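Local coordinates for protein DivIVA (Staphylococcus aureus, PDB 7O39) that probably serves cell division as a coiled-coil scaffold protein of the divisome, this chain being its N-terminal domain, at residues A27-L30 / E31-S34; E38-K41 / E42-K45. All coordinates share one frame; numbering follows the deposited sequence.

Interaction 1: A27-L30 / E31-S34; sequences ANFL and EQLS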
loop_
_atom_site.group_PDB
_atom_site.type_symbol
_atom_site.label_atom_id
_atom_site.label_comp_id
_atom_site.label_asym_id
_atom_site.label_seq_id
_atom_site.Cartn_x
_atom_site.Cartn_y
_atom_site.Cartn_z
ATOM N N ALA A 27 -2.482 9.382 -7.869
ATOM C CA ALA A 27 -3.777 8.790 -7.529
ATOM C C ALA A 27 -3.888 7.370 -8.070
ATOM O O ALA A 27 -4.376 6.464 -7.375
ATOM C CB ALA A 27 -4.924 9.655 -8.052
ATOM N N ASN A 28 -3.448 7.152 -9.311
ATOM C CA ASN A 28 -3.564 5.824 -9.905
ATOM C C ASN A 28 -2.700 4.810 -9.168
ATOM O O ASN A 28 -3.115 3.663 -8.955
ATOM C CB ASN A 28 -3.190 5.887 -11.384
ATOM C CG ASN A 28 -4.246 6.594 -12.231
ATOM O OD1 ASN A 28 -5.397 6.744 -11.818
ATOM N ND2 ASN A 28 -3.853 7.025 -13.422
ATOM N N PHE A 29 -1.504 5.223 -8.743
ATOM C CA PHE A 29 -0.619 4.317 -8.021
ATOM C C PHE A 29 -1.170 4.005 -6.639
ATOM O O PHE A 29 -1.114 2.854 -6.187
ATOM C CB PHE A 29 0.776 4.928 -7.919
ATOM C CG PHE A 29 1.826 3.970 -7.426
ATOM C CD1 PHE A 29 2.127 2.817 -8.134
ATOM C CD2 PHE A 29 2.524 4.230 -6.258
ATOM C CE1 PHE A 29 3.091 1.937 -7.675
ATOM C CE2 PHE A 29 3.497 3.360 -5.809
ATOM C CZ PHE A 29 3.776 2.217 -6.513
ATOM N N LEU A 30 -1.729 5.009 -5.959
ATOM C CA LEU A 30 -2.346 4.765 -4.661
ATOM C C LEU A 30 -3.509 3.789 -4.781
ATOM O O LEU A 30 -3.702 2.937 -3.904
ATOM C CB LEU A 30 -2.806 6.088 -4.053
ATOM C CG LEU A 30 -1.688 7.042 -3.628
ATOM C CD1 LEU A 30 -2.320 8.326 -3.135
ATOM C CD2 LEU A 30 -0.787 6.435 -2.560
ATOM N N GLU A 31 -4.281 3.879 -5.867
ATOM C CA GLU A 31 -5.361 2.918 -6.082
ATOM C C GLU A 31 -4.816 1.497 -6.219
ATOM O O GLU A 31 -5.384 0.548 -5.663
ATOM C CB GLU A 31 -6.179 3.318 -7.314
ATOM C CG GLU A 31 -7.371 2.422 -7.629
ATOM C CD GLU A 31 -8.169 2.907 -8.832
ATOM O OE1 GLU A 31 -7.585 3.566 -9.717
ATOM O OE2 GLU A 31 -9.383 2.618 -8.892
ATOM N N GLN A 32 -3.698 1.338 -6.932
ATOM C CA GLN A 32 -3.075 0.021 -7.059
ATOM C C GLN A 32 -2.596 -0.498 -5.711
ATOM O O GLN A 32 -2.747 -1.692 -5.407
ATOM C CB GLN A 32 -1.920 0.081 -8.052
ATOM C CG GLN A 32 -2.347 0.318 -9.498
ATOM C CD GLN A 32 -1.170 0.291 -10.447
ATOM O OE1 GLN A 32 -0.256 1.114 -10.347
ATOM N NE2 GLN A 32 -1.180 -0.662 -11.370
ATOM N N LEU A 33 -1.997 0.370 -4.892
ATOM C CA LEU A 33 -1.532 -0.074 -3.584
ATOM C C LEU A 33 -2.700 -0.456 -2.684
ATOM O O LEU A 33 -2.614 -1.442 -1.935
ATOM C CB LEU A 33 -0.667 0.996 -2.920
ATOM C CG LEU A 33 0.651 1.289 -3.644
ATOM C CD1 LEU A 33 1.453 2.335 -2.884
ATOM C CD2 LEU A 33 1.487 0.033 -3.866
ATOM N N SER A 34 -3.803 0.289 -2.751
ATOM C CA SER A 34 -4.984 -0.077 -1.972
ATOM C C SER A 34 -5.500 -1.454 -2.370
ATOM O O SER A 34 -5.847 -2.273 -1.510
ATOM C CB SER A 34 -6.076 0.971 -2.137
ATOM O OG SER A 34 -7.213 0.576 -1.395
HETATM O O HOH W 1 -5.016 2.457 -10.779
#
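F29 and L33 make an i to i+4 packing contact between successive turns of helix 23-53, on the part of the helix that pairs with the second subunit. The L33 side chain lies over one face of the F29 ring, shifted toward the rim: CG stands 4.1 Å above the ring plane, and CD1 comes to 3.7 Å from F29 CE2. The ring gets there because F29 CG is turned anti to the backbone N (chi1 -169°), which sends it along the helix toward L33. At the edge of the same ring, near its plane, Q32 OE1 lies 3.7 Å from F29 CD1, the amide standing at 73° to the ring. F29 also makes a cation-pi contact with K12 of the second subunit, whose L30 packs on F29 and on L30 of this chain. On the hydrophilic side, water 1 donates to both N28 O (2.9 Å) and E31 OE1 (3.0 Å), so N28 O, already the acceptor for Q32 N at 3.1 Å, receives two hydrogen bonds. The E31 chain runs extended to meet this water. Buried L30 and S34 rest against I9 of helix 6-11, joined to each other by the bond from S34 N to L30 O (2.9 Å). One helix surface thus splits into an apolar stripe suited to dimerisation and a hydrated edge where a carboxylate and a main-chain carbonyl share water.

Interaction 2: E38-K41 / E42-K45; sequences ERLK and EDKK
The carboxylate of D43 turns one face to the carbonyl oxygen of R39, which sits over D43 CG at 3.1 Å, while its OD2 forms a salt bridge with K44 NZ of the second subunit. R39 O is an acceptor too, so it makes no hydrogen bond with the carboxylate; it takes the backbone N-H of D43 instead, at 2.9 Å. In the second flat group, E38, K41 NZ meets OE2 on the syn side at 3.1 Å, 17° out of the carboxylate plane, giving an i to i+3 salt bridge. The lysine chain is extended beyond CG, and its NZ also gives a weak hydrogen bond to F4 O. The other oxygen, E38 OE1, accepts from water 2 at 3.0 Å. This water donates as well to E38 O (2.9 Å), which already holds E42 N, and is weakly bonded to K45 NZ. Bends at chi3 and chi4 (-126° and 131°) fold the K45 chain back over the K41 carbonyl, with CE 3.6 Å from K41 O. K44, bent at chi3, directs its ammonium to D43 of the second subunit, and L40 packs on K44 of that subunit. Reciprocal D43-K44 bridges therefore tie the two long helices of the dimer together, and the nearby lysines would probably help stabilise the negative charges of D43 and E38.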
loop_
_atom_site.group_PDB
_atom_site.type_symbol
_atom_site.label_atom_id
_atom_site.label_comp_id
_atom_site.label_asym_id
_atom_site.label_seq_id
_atom_site.Cartn_x
_atom_site.Cartn_y
_atom_site.Cartn_z
ATOM N N GLU A 38 -5.932 -4.611 0.117
ATOM C CA GLU A 38 -7.199 -5.316 0.308
ATOM C C GLU A 38 -7.061 -6.798 -0.015
ATOM O O GLU A 38 -7.640 -7.649 0.670
ATOM C CB GLU A 38 -8.291 -4.666 -0.539
ATOM C CG GLU A 38 -8.670 -3.255 -0.088
ATOM C CD GLU A 38 -8.911 -3.169 1.415
ATOM O OE1 GLU A 38 -9.930 -3.725 1.873
ATOM O OE2 GLU A 38 -8.096 -2.540 2.135
ATOM N N ARG A 39 -6.310 -7.121 -1.063
ATOM C CA ARG A 39 -6.126 -8.523 -1.423
ATOM C C ARG A 39 -5.371 -9.281 -0.339
ATOM O O ARG A 39 -5.712 -10.427 -0.019
ATOM C CB ARG A 39 -5.429 -8.608 -2.777
ATOM C CG ARG A 39 -6.369 -8.245 -3.923
ATOM C CD ARG A 39 -5.630 -8.088 -5.226
ATOM N NE ARG A 39 -6.554 -7.908 -6.344
ATOM C CZ ARG A 39 -6.190 -7.798 -7.613
ATOM N NH1 ARG A 39 -4.908 -7.816 -7.954
ATOM N NH2 ARG A 39 -7.118 -7.664 -8.549
ATOM N N LEU A 40 -4.353 -8.650 0.252
ATOM C CA LEU A 40 -3.612 -9.295 1.335
ATOM C C LEU A 40 -4.491 -9.501 2.561
ATOM O O LEU A 40 -4.410 -10.543 3.221
ATOM C CB LEU A 40 -2.360 -8.493 1.679
ATOM C CG LEU A 40 -1.279 -8.565 0.602
ATOM C CD1 LEU A 40 -0.246 -7.473 0.812
ATOM C CD2 LEU A 40 -0.613 -9.934 0.575
ATOM N N LYS A 41 -5.356 -8.530 2.873
ATOM C CA LYS A 41 -6.273 -8.700 4.000
ATOM C C LYS A 41 -7.231 -9.857 3.743
ATOM O O LYS A 41 -7.535 -10.641 4.651
ATOM C CB LYS A 41 -7.052 -7.405 4.234
ATOM C CG LYS A 41 -6.227 -6.247 4.799
ATOM C CD LYS A 41 -7.058 -4.952 4.778
ATOM C CE LYS A 41 -6.314 -3.753 5.334
ATOM N NZ LYS A 41 -7.072 -2.477 5.096
ATOM N N GLU A 42 -7.701 -9.988 2.499
ATOM C CA GLU A 42 -8.564 -11.107 2.136
ATOM C C GLU A 42 -7.832 -12.439 2.274
ATOM O O GLU A 42 -8.404 -13.427 2.758
ATOM C CB GLU A 42 -9.026 -10.933 0.691
ATOM C CG GLU A 42 -10.095 -9.893 0.460
ATOM C CD GLU A 42 -10.334 -9.630 -1.028
ATOM O OE1 GLU A 42 -9.892 -10.450 -1.877
ATOM O OE2 GLU A 42 -10.958 -8.590 -1.356
ATOM N N ASP A 43 -6.570 -12.495 1.831
ATOM C CA ASP A 43 -5.778 -13.714 1.972
ATOM C C ASP A 43 -5.668 -14.108 3.438
ATOM O O ASP A 43 -5.805 -15.286 3.793
ATOM C CB ASP A 43 -4.362 -13.510 1.415
ATOM C CG ASP A 43 -4.308 -13.238 -0.075
ATOM O OD1 ASP A 43 -5.287 -13.502 -0.793
ATOM O OD2 ASP A 43 -3.229 -12.781 -0.517
ATOM N N LYS A 44 -5.382 -13.132 4.306
ATOM C CA LYS A 44 -5.309 -13.418 5.739
ATOM C C LYS A 44 -6.620 -13.979 6.262
ATOM O O LYS A 44 -6.627 -14.928 7.054
ATOM C CB LYS A 44 -4.972 -12.147 6.507
ATOM C CG LYS A 44 -3.543 -11.741 6.393
ATOM C CD LYS A 44 -3.297 -10.423 7.100
ATOM C CE LYS A 44 -3.619 -10.517 8.580
ATOM N NZ LYS A 44 -3.269 -9.291 9.346
ATOM N N LYS A 45 -7.742 -13.368 5.877
ATOM C CA LYS A 45 -9.032 -13.856 6.353
ATOM C C LYS A 45 -9.267 -15.296 5.909
ATOM O O LYS A 45 -9.805 -16.111 6.671
ATOM C CB LYS A 45 -10.152 -12.940 5.861
ATOM C CG LYS A 45 -10.327 -11.660 6.676
ATOM C CD LYS A 45 -11.244 -10.655 5.966
ATOM C CE LYS A 45 -10.602 -9.270 5.800
ATOM N NZ LYS A 45 -10.722 -8.735 4.405
HETATM O O HOH W 2 -9.997 -6.713 2.152
#

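How the interactions relate
From the N terminus, helix 6-11 and the short strands 16-17 and 20-21 precede helix 23-53, which carries both contacts. Interaction 1 and interaction 2 follow in series, with three residues between them and their centres about 17 Å apart. Each spans only neighbouring turns, so neither closes a long loop, and they do not nest or cross. Interaction 1 lies where helix 6-11 joins helix 23-53, while L33 meets I9 of the second subunit; interaction 2 lies farther along, where a weak bond to F4 reaches back to the start of the chain. Both touch the second subunit, the first mainly by apolar packing with a cation-pi contact, the second by salt bridges together with packing round L40.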